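LacI family sugar-binding transcriptional regulator (Enterococcus faecalis V583, PDB 4RK0) probably acts as a DNA-binding transcriptional regulator that responds to sugar, its ligand-binding region being captured here with ribose in the pocket. Local coordinates at residues A[24-29]-A[40-45]; A[30-35]-A[243-248]; A[200-203]-A[207-210]. All coordinates share one frame; numbering follows the deposited sequence.

Contact 1 (A[24-29]-A[40-45]). Unlike the reference sequence in segment 40-45: Ile41 (reference Met).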
loop_
_atom_site.group_PDB
_atom_site.type_symbol
_atom_site.label_atom_id
_atom_site.label_comp_id
_atom_site.label_asym_id
_atom_site.label_seq_id
_atom_site.Cartn_x
_atom_site.Cartn_y
_atom_site.Cartn_z
ATOM N N GLN A 24 -0.059 6.208 -2.413
ATOM C CA GLN A 24 -0.933 7.208 -3.025
ATOM C C GLN A 24 -0.126 8.367 -3.552
ATOM O O GLN A 24 -0.477 8.963 -4.559
ATOM C CB GLN A 24 -1.974 7.688 -2.027
ATOM C CG GLN A 24 -3.100 6.718 -1.780
ATOM C CD GLN A 24 -3.999 6.499 -2.991
ATOM O OE1 GLN A 24 -3.896 7.176 -4.012
ATOM N NE2 GLN A 24 -4.887 5.524 -2.876
ATOM N N LEU A 25 0.968 8.709 -2.881
ATOM C CA LEU A 25 1.930 9.676 -3.460
ATOM C C LEU A 25 2.395 9.241 -4.842
ATOM O O LEU A 25 2.416 10.046 -5.831
ATOM C CB LEU A 25 3.110 9.877 -2.489
ATOM C CG LEU A 25 4.212 10.849 -2.913
ATOM C CD1 LEU A 25 3.672 12.262 -2.956
ATOM C CD2 LEU A 25 5.359 10.759 -1.913
ATOM N N ILE A 26 2.788 7.983 -4.955
ATOM C CA ILE A 26 3.240 7.454 -6.223
ATOM C C ILE A 26 2.125 7.521 -7.301
ATOM O O ILE A 26 2.378 7.967 -8.401
ATOM C CB ILE A 26 3.841 6.040 -6.085
ATOM C CG1 ILE A 26 5.221 6.122 -5.395
ATOM C CG2 ILE A 26 3.975 5.359 -7.433
ATOM C CD1 ILE A 26 5.580 4.864 -4.651
ATOM N N ARG A 27 0.908 7.094 -6.990
ATOM C CA ARG A 27 -0.197 7.280 -7.941
ATOM C C ARG A 27 -0.366 8.718 -8.409
ATOM O O ARG A 27 -0.645 8.967 -9.574
ATOM C CB ARG A 27 -1.525 6.833 -7.296
ATOM C CG ARG A 27 -1.618 5.358 -7.107
ATOM C CD ARG A 27 -3.017 4.930 -6.709
ATOM N NE ARG A 27 -4.008 5.278 -7.721
ATOM C CZ ARG A 27 -4.906 6.262 -7.630
ATOM N NH1 ARG A 27 -4.985 7.058 -6.570
ATOM N NH2 ARG A 27 -5.745 6.446 -8.634
ATOM N N GLY A 28 -0.256 9.652 -7.480
ATOM C CA GLY A 28 -0.327 11.076 -7.801
ATOM C C GLY A 28 0.721 11.452 -8.823
ATOM O O GLY A 28 0.416 12.052 -9.843
ATOM N N ILE A 29 1.955 11.042 -8.580
ATOM C CA ILE A 29 3.056 11.284 -9.527
ATOM C C ILE A 29 2.831 10.578 -10.854
ATOM O O ILE A 29 2.973 11.197 -11.936
ATOM C CB ILE A 29 4.400 10.811 -8.928
ATOM C CG1 ILE A 29 4.796 11.670 -7.737
ATOM C CG2 ILE A 29 5.514 10.752 -9.973
ATOM C CD1 ILE A 29 5.850 11.011 -6.837
ATOM N N LEU A 40 8.568 6.009 -14.556
ATOM C CA LEU A 40 8.887 6.208 -13.150
ATOM C C LEU A 40 9.862 5.129 -12.729
ATOM O O LEU A 40 9.561 3.946 -12.829
ATOM C CB LEU A 40 7.606 6.127 -12.302
ATOM C CG LEU A 40 7.683 6.525 -10.802
ATOM C CD1 LEU A 40 6.323 6.961 -10.290
ATOM C CD2 LEU A 40 8.245 5.406 -9.940
ATOM N N ILE A 41 11.045 5.552 -12.318
ATOM C CA ILE A 41 12.047 4.651 -11.736
ATOM C C ILE A 41 11.798 4.621 -10.237
ATOM O O ILE A 41 11.883 5.640 -9.586
ATOM C CB ILE A 41 13.482 5.186 -11.986
ATOM C CG1 ILE A 41 13.763 5.339 -13.481
ATOM C CG2 ILE A 41 14.519 4.299 -11.303
ATOM C CD1 ILE A 41 13.484 4.117 -14.318
ATOM N N LEU A 42 11.483 3.451 -9.693
ATOM C CA LEU A 42 11.061 3.400 -8.313
ATOM C C LEU A 42 12.198 2.961 -7.418
ATOM O O LEU A 42 12.786 1.902 -7.620
ATOM C CB LEU A 42 9.892 2.440 -8.145
ATOM C CG LEU A 42 9.413 2.348 -6.697
ATOM C CD1 LEU A 42 8.709 3.607 -6.254
ATOM C CD2 LEU A 42 8.516 1.134 -6.570
ATOM N N CYS A 43 12.427 3.751 -6.384
ATOM C CA CYS A 43 13.422 3.438 -5.385
ATOM C C CYS A 43 12.844 3.672 -3.991
ATOM O O CYS A 43 12.815 4.782 -3.486
ATOM C CB CYS A 43 14.631 4.328 -5.575
ATOM S SG CYS A 43 15.973 4.058 -4.350
ATOM N N ASN A 44 12.398 2.607 -3.351
ATOM C CA ASN A 44 11.977 2.753 -1.973
ATOM C C ASN A 44 13.117 2.324 -1.081
ATOM O O ASN A 44 13.686 1.230 -1.223
ATOM C CB ASN A 44 10.680 1.998 -1.656
ATOM C CG ASN A 44 10.639 0.639 -2.275
ATOM O OD1 ASN A 44 10.619 0.518 -3.503
ATOM N ND2 ASN A 44 10.612 -0.399 -1.442
ATOM N N ALA A 45 13.444 3.210 -0.156
ATOM C CA ALA A 45 14.675 3.094 0.597
ATOM C C ALA A 45 14.694 1.885 1.533
ATOM O O ALA A 45 15.759 1.316 1.789
ATOM C CB ALA A 45 14.904 4.372 1.372
#

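Contact 2 (A[30-35]-A[243-248])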
loop_
_atom_site.group_PDB
_atom_site.type_symbol
_atom_site.label_atom_id
_atom_site.label_comp_id
_atom_site.label_asym_id
_atom_site.label_seq_id
_atom_site.Cartn_x
_atom_site.Cartn_y
_atom_site.Cartn_z
ATOM N N GLU A 30 2.467 9.296 -10.782
ATOM C CA GLU A 30 2.257 8.467 -11.971
ATOM C C GLU A 30 1.215 9.118 -12.872
ATOM O O GLU A 30 1.292 9.032 -14.110
ATOM C CB GLU A 30 1.739 7.075 -11.607
ATOM C CG GLU A 30 2.752 6.035 -11.155
ATOM C CD GLU A 30 3.336 5.251 -12.320
ATOM O OE1 GLU A 30 3.043 4.037 -12.442
ATOM O OE2 GLU A 30 4.074 5.857 -13.130
ATOM N N SER A 31 0.220 9.736 -12.252
ATOM C CA SER A 31 -0.907 10.294 -13.014
ATOM C C SER A 31 -0.460 11.415 -13.917
ATOM O O SER A 31 -1.034 11.634 -14.980
ATOM C CB SER A 31 -2.040 10.780 -12.101
ATOM O OG SER A 31 -1.671 11.877 -11.293
ATOM N N VAL A 32 0.541 12.161 -13.468
ATOM C CA VAL A 32 1.087 13.271 -14.251
ATOM C C VAL A 32 2.075 12.776 -15.294
ATOM O O VAL A 32 1.953 13.108 -16.492
ATOM C CB VAL A 32 1.679 14.336 -13.310
ATOM C CG1 VAL A 32 2.548 15.345 -14.052
ATOM C CG2 VAL A 32 0.559 15.048 -12.605
ATOM N N LEU A 33 3.027 11.953 -14.861
ATOM C CA LEU A 33 4.020 11.352 -15.755
ATOM C C LEU A 33 3.416 10.633 -16.952
ATOM O O LEU A 33 3.906 10.812 -18.057
ATOM C CB LEU A 33 4.947 10.372 -15.009
ATOM C CG LEU A 33 5.769 10.981 -13.854
ATOM C CD1 LEU A 33 6.775 9.949 -13.359
ATOM C CD2 LEU A 33 6.490 12.273 -14.213
ATOM N N TYR A 34 2.383 9.822 -16.733
ATOM C CA TYR A 34 1.744 9.023 -17.814
ATOM C C TYR A 34 1.329 9.878 -18.979
ATOM O O TYR A 34 1.458 9.480 -20.141
ATOM C CB TYR A 34 0.478 8.289 -17.342
ATOM C CG TYR A 34 0.697 6.961 -16.670
ATOM C CD1 TYR A 34 1.888 6.670 -16.032
ATOM C CD2 TYR A 34 -0.308 5.989 -16.648
ATOM C CE1 TYR A 34 2.094 5.455 -15.408
ATOM C CE2 TYR A 34 -0.108 4.771 -16.011
ATOM C CZ TYR A 34 1.096 4.512 -15.385
ATOM O OH TYR A 34 1.324 3.305 -14.744
ATOM N N LYS A 35 0.827 11.048 -18.661
ATOM C CA LYS A 35 0.282 11.928 -19.690
ATOM C C LYS A 35 1.368 12.502 -20.582
ATOM O O LYS A 35 1.075 12.936 -21.695
ATOM C CB LYS A 35 -0.545 13.035 -19.062
ATOM C CG LYS A 35 -1.736 12.500 -18.282
ATOM C CD LYS A 35 -2.840 13.524 -18.074
ATOM C CE LYS A 35 -4.012 12.889 -17.336
ATOM N NZ LYS A 35 -5.286 13.636 -17.511
ATOM N N LEU A 243 5.605 20.242 -11.042
ATOM C CA LEU A 243 6.712 21.172 -10.865
ATOM C C LEU A 243 8.019 20.642 -11.378
ATOM O O LEU A 243 8.807 21.402 -11.931
ATOM C CB LEU A 243 6.836 21.594 -9.419
ATOM C CG LEU A 243 5.780 22.561 -8.907
ATOM C CD1 LEU A 243 6.149 22.935 -7.501
ATOM C CD2 LEU A 243 5.661 23.811 -9.769
ATOM N N LEU A 244 8.254 19.336 -11.267
ATOM C CA LEU A 244 9.510 18.784 -11.764
ATOM C C LEU A 244 9.528 18.797 -13.271
ATOM O O LEU A 244 10.527 19.151 -13.875
ATOM C CB LEU A 244 9.759 17.358 -11.250
ATOM C CG LEU A 244 11.024 16.648 -11.736
ATOM C CD1 LEU A 244 12.285 17.410 -11.331
ATOM C CD2 LEU A 244 11.061 15.240 -11.147
ATOM N N LEU A 245 8.432 18.393 -13.894
ATOM C CA LEU A 245 8.392 18.406 -15.361
ATOM C C LEU A 245 8.522 19.824 -15.929
ATOM O O LEU A 245 9.034 20.004 -17.054
ATOM C CB LEU A 245 7.125 17.724 -15.865
ATOM C CG LEU A 245 7.174 16.188 -15.838
ATOM C CD1 LEU A 245 5.852 15.633 -16.351
ATOM C CD2 LEU A 245 8.322 15.637 -16.665
ATOM N N GLU A 246 8.105 20.819 -15.147
ATOM C CA GLU A 246 8.270 22.212 -15.541
ATOM C C GLU A 246 9.728 22.611 -15.583
ATOM O O GLU A 246 10.114 23.404 -16.431
ATOM C CB GLU A 246 7.558 23.152 -14.576
ATOM C CG GLU A 246 6.103 23.446 -14.907
ATOM C CD GLU A 246 5.386 24.227 -13.807
ATOM O OE1 GLU A 246 6.042 24.727 -12.864
ATOM O OE2 GLU A 246 4.146 24.326 -13.870
ATOM N N ARG A 247 10.536 22.096 -14.655
ATOM C CA ARG A 247 11.958 22.417 -14.657
ATOM C C ARG A 247 12.653 21.654 -15.787
ATOM O O ARG A 247 13.539 22.165 -16.449
ATOM C CB ARG A 247 12.580 22.156 -13.282
ATOM C CG ARG A 247 14.054 22.511 -13.208
ATOM C CD ARG A 247 14.545 22.550 -11.750
ATOM N NE ARG A 247 13.794 23.512 -10.928
ATOM C CZ ARG A 247 13.954 24.836 -10.949
ATOM N NH1 ARG A 247 14.837 25.396 -11.774
ATOM N NH2 ARG A 247 13.218 25.613 -10.161
ATOM N N ILE A 248 12.224 20.438 -16.033
ATOM C CA ILE A 248 12.803 19.649 -17.106
ATOM C C ILE A 248 12.609 20.409 -18.416
ATOM O O ILE A 248 13.496 20.434 -19.240
ATOM C CB ILE A 248 12.222 18.223 -17.154
ATOM C CG1 ILE A 248 12.835 17.390 -16.021
ATOM C CG2 ILE A 248 12.509 17.552 -18.485
ATOM C CD1 ILE A 248 12.134 16.078 -15.780
#

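Contact 3 (A[200-203]-A[207-210])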
loop_
_atom_site.group_PDB
_atom_site.type_symbol
_atom_site.label_atom_id
_atom_site.label_comp_id
_atom_site.label_asym_id
_atom_site.label_seq_id
_atom_site.Cartn_x
_atom_site.Cartn_y
_atom_site.Cartn_z
ATOM N N ALA A 200 -5.660 -5.793 24.933
ATOM C CA ALA A 200 -5.759 -5.476 26.328
ATOM C C ALA A 200 -7.186 -5.274 26.787
ATOM O O ALA A 200 -7.400 -4.854 27.919
ATOM C CB ALA A 200 -4.923 -4.245 26.636
ATOM N N GLY A 201 -8.174 -5.470 25.915
ATOM C CA GLY A 201 -9.581 -5.220 26.251
ATOM C C GLY A 201 -9.911 -3.766 26.583
ATOM O O GLY A 201 -10.807 -3.492 27.371
ATOM N N LYS A 202 -9.180 -2.830 25.989
ATOM C CA LYS A 202 -9.444 -1.413 26.210
ATOM C C LYS A 202 -10.229 -0.901 25.023
ATOM O O LYS A 202 -9.979 -1.271 23.886
ATOM C CB LYS A 202 -8.142 -0.637 26.416
ATOM C CG LYS A 202 -7.270 -1.204 27.495
ATOM C CD LYS A 202 -7.943 -1.212 28.853
ATOM C CE LYS A 202 -6.934 -1.662 29.897
ATOM N NZ LYS A 202 -7.534 -1.787 31.251
ATOM N N LYS A 203 -11.222 -0.089 25.310
ATOM C CA LYS A 203 -12.116 0.412 24.311
ATOM C C LYS A 203 -11.700 1.788 23.758
ATOM O O LYS A 203 -11.148 2.598 24.470
ATOM C CB LYS A 203 -13.522 0.520 24.879
ATOM C CG LYS A 203 -14.212 -0.803 25.180
ATOM C CD LYS A 203 -15.663 -0.545 25.581
ATOM C CE LYS A 203 -16.424 -1.801 25.975
ATOM N NZ LYS A 203 -16.353 -2.048 27.440
ATOM N N ASP A 207 -12.280 4.096 26.551
ATOM C CA ASP A 207 -11.082 4.127 27.392
ATOM C C ASP A 207 -10.018 5.099 26.885
ATOM O O ASP A 207 -9.390 5.787 27.684
ATOM C CB ASP A 207 -10.456 2.740 27.538
ATOM C CG ASP A 207 -11.363 1.779 28.279
ATOM O OD1 ASP A 207 -12.042 2.229 29.220
ATOM O OD2 ASP A 207 -11.428 0.588 27.911
ATOM N N TYR A 208 -9.785 5.119 25.571
ATOM C CA TYR A 208 -8.813 6.033 24.993
ATOM C C TYR A 208 -9.355 6.667 23.746
ATOM O O TYR A 208 -9.933 5.999 22.913
ATOM C CB TYR A 208 -7.527 5.326 24.633
ATOM C CG TYR A 208 -6.756 4.806 25.803
ATOM C CD1 TYR A 208 -6.988 3.529 26.290
ATOM C CD2 TYR A 208 -5.780 5.578 26.424
ATOM C CE1 TYR A 208 -6.283 3.039 27.378
ATOM C CE2 TYR A 208 -5.058 5.084 27.500
ATOM C CZ TYR A 208 -5.308 3.803 27.964
ATOM O OH TYR A 208 -4.614 3.297 29.034
ATOM N N SER A 209 -9.164 7.982 23.666
ATOM C CA SER A 209 -9.456 8.772 22.490
ATOM C C SER A 209 -8.174 8.793 21.714
ATOM O O SER A 209 -7.102 9.048 22.290
ATOM C CB SER A 209 -9.872 10.205 22.892
ATOM O OG SER A 209 -11.214 10.269 23.333
ATOM N N ILE A 210 -8.274 8.503 20.417
ATOM C CA ILE A 210 -7.141 8.523 19.532
ATOM C C ILE A 210 -7.404 9.367 18.299
ATOM O O ILE A 210 -8.433 9.231 17.648
ATOM C CB ILE A 210 -6.794 7.095 19.038
ATOM C CG1 ILE A 210 -6.541 6.195 20.263
ATOM C CG2 ILE A 210 -5.611 7.117 18.078
ATOM C CD1 ILE A 210 -6.221 4.747 19.960
#

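Contact 1 (A[24-29]-A[40-45])
No flat group enters the seam between Ile26, Ile29, Leu40 and Leu42. The flat groups of segment 24-29 belong to Gln24 and to Arg27, and the CB of Arg27 points away from the strand. At the edge of the Arg27 guanidinium, and in its plane, lies Gln24 OE1: Arg27 NH1 donates to a lone pair of Gln24 OE1, in the carbonyl plane, over 2.8 Å with an N-H...O angle of 151°.

The contact itself is made by aliphatic side chains. Leu40 CD1 sits against two methyls one helical turn apart, Ile29 CG2 at 3.9 Å and Ile26 CG2 at 4.0 Å. In both isoleucines CG2 is anti to the backbone N, which leaves CG1 of Ile26 (chi1 -73°) to carry CD1 onward to Leu42 CD1, 3.7 Å away. Ile26 thus serves two leucines with two branches, crossing each at about a right angle.

This is helix-on-sheet packing within the beta-alpha-beta unit formed by strand 9-14, helix 20-35 and strand 39-44. The short axes run nearly antiparallel, at 164°, and approach to 11.0 Å. Val12 of strand 9-14 continues the same apolar layer beneath Ile29 and Leu40. At its other edge, strand 39-44 meets the second subunit: Leu40 and Ile41 pair antiparallel with a strand of that chain, and the two subunits thereby share one continuous sheet.

Contact 2 (A[30-35]-A[243-248])
Leu245 projects toward Val32 and Leu33 and meets them with a single methyl, CD1, where helix 20-35 lies beside helix 233-249. Both helices pack against the mixed sheet of one lobe in this periplasmic-binding-protein-like fold: Leu33 of one, and Leu244 and Ile248 of the other, touch Ile10 in strand 9-14.

The two encounters differ in direction. Val32 and Leu245 run alongside one another in opposite senses, whereas Leu33 meets Leu245 at a slant. CG1 is the branch of Val32 that makes the contact; chi1 of 166° places it anti to the backbone N. Leu245 has CG anti to its carbonyl carbon and a fully extended chi2 of 180°, which carries CD1 out toward the other helix. The backbones remain well apart, with Leu33 CA and Leu245 CA separated by 8.3 Å, and the junction buries 99 Å², nearly all of it on Val32, Leu33 and Leu245.

Neighbours complete the packing: Phe38 lies against Leu245, while Ala241 and Thr242 of helix 233-249 touch Val32. On another side of helix 20-35, the Tyr34 ring stacks with Tyr55 of the second subunit. Leu245 CD1 stands 4.0 Å from Val32 CG1 and 4.0 Å from Leu33 CD2, methyls that lie 5.0 Å from each other.

Contact 3 (A[200-203]-A[207-210])
Lys203 O is gripped by two successive backbone N-H groups, those of Asp207 and Tyr208. The bond from Tyr208 N is 3.1 Å and lies close to the line of the carbonyl bond. Asp207 N comes closer to Lys203 O, at 2.8 Å, but from above the carbonyl plane.

Asp207 also reaches back with its side chain: Lys203 N donates to Asp207 OD2 over 2.7 Å, almost straight at 174°, meeting the carboxylate on its anti side, 30° out of its plane. A chi1 of -65° swings the carboxyl carbon beside Asp207's own backbone N and sets OD2 in front of the N-H of Lys203. Both polar backbone atoms of Lys203 are thus held by the start of segment 207-210, closing the short connection across the three intervening residues. Lys203 NZ and Lys202 NZ stand 5.6 and 5.7 Å from Asp207 OD2, not in contact, so any electrostatic help would be long-range.

Lys202 adds an apolar touch, its CB lying 4.2 Å from Tyr208 CE1 at the ring edge, near the ring plane. Gly201, with positive phi, ends helix 187-199 in a Schellman motif. The connection leads from that helix into strand 209-211, at the end of the four-stranded parallel sheet, where Ile210 also bonds Ser269 through the backbone, while Tyr208 packs against Leu197 of the helix, Ile174 and Leu175 of helix 164-175, and Ile182 of strand 181-184.

From the N terminus, helix 20-35 supplies first segment 24-29 and then 30-35. Contact 1 closes a short loop when the chain returns along strand 39-44. Contact 2 closes only some two hundred residues later, at 243-248, so their segments alternate and the loops cross. They also touch, Leu40 CB lying 3.6 Å from Glu30 OE2, and together they join one helix to strand 39-44 at the subunit interface and to a late helix of the same lobe. Contact 3 follows contact 1 in series and nests inside the loop of contact 2; it lies beyond the chain's centre, 35 Å and 44 Å from contacts 1 and 2 between centres, in the lobe built on the four-stranded sheet.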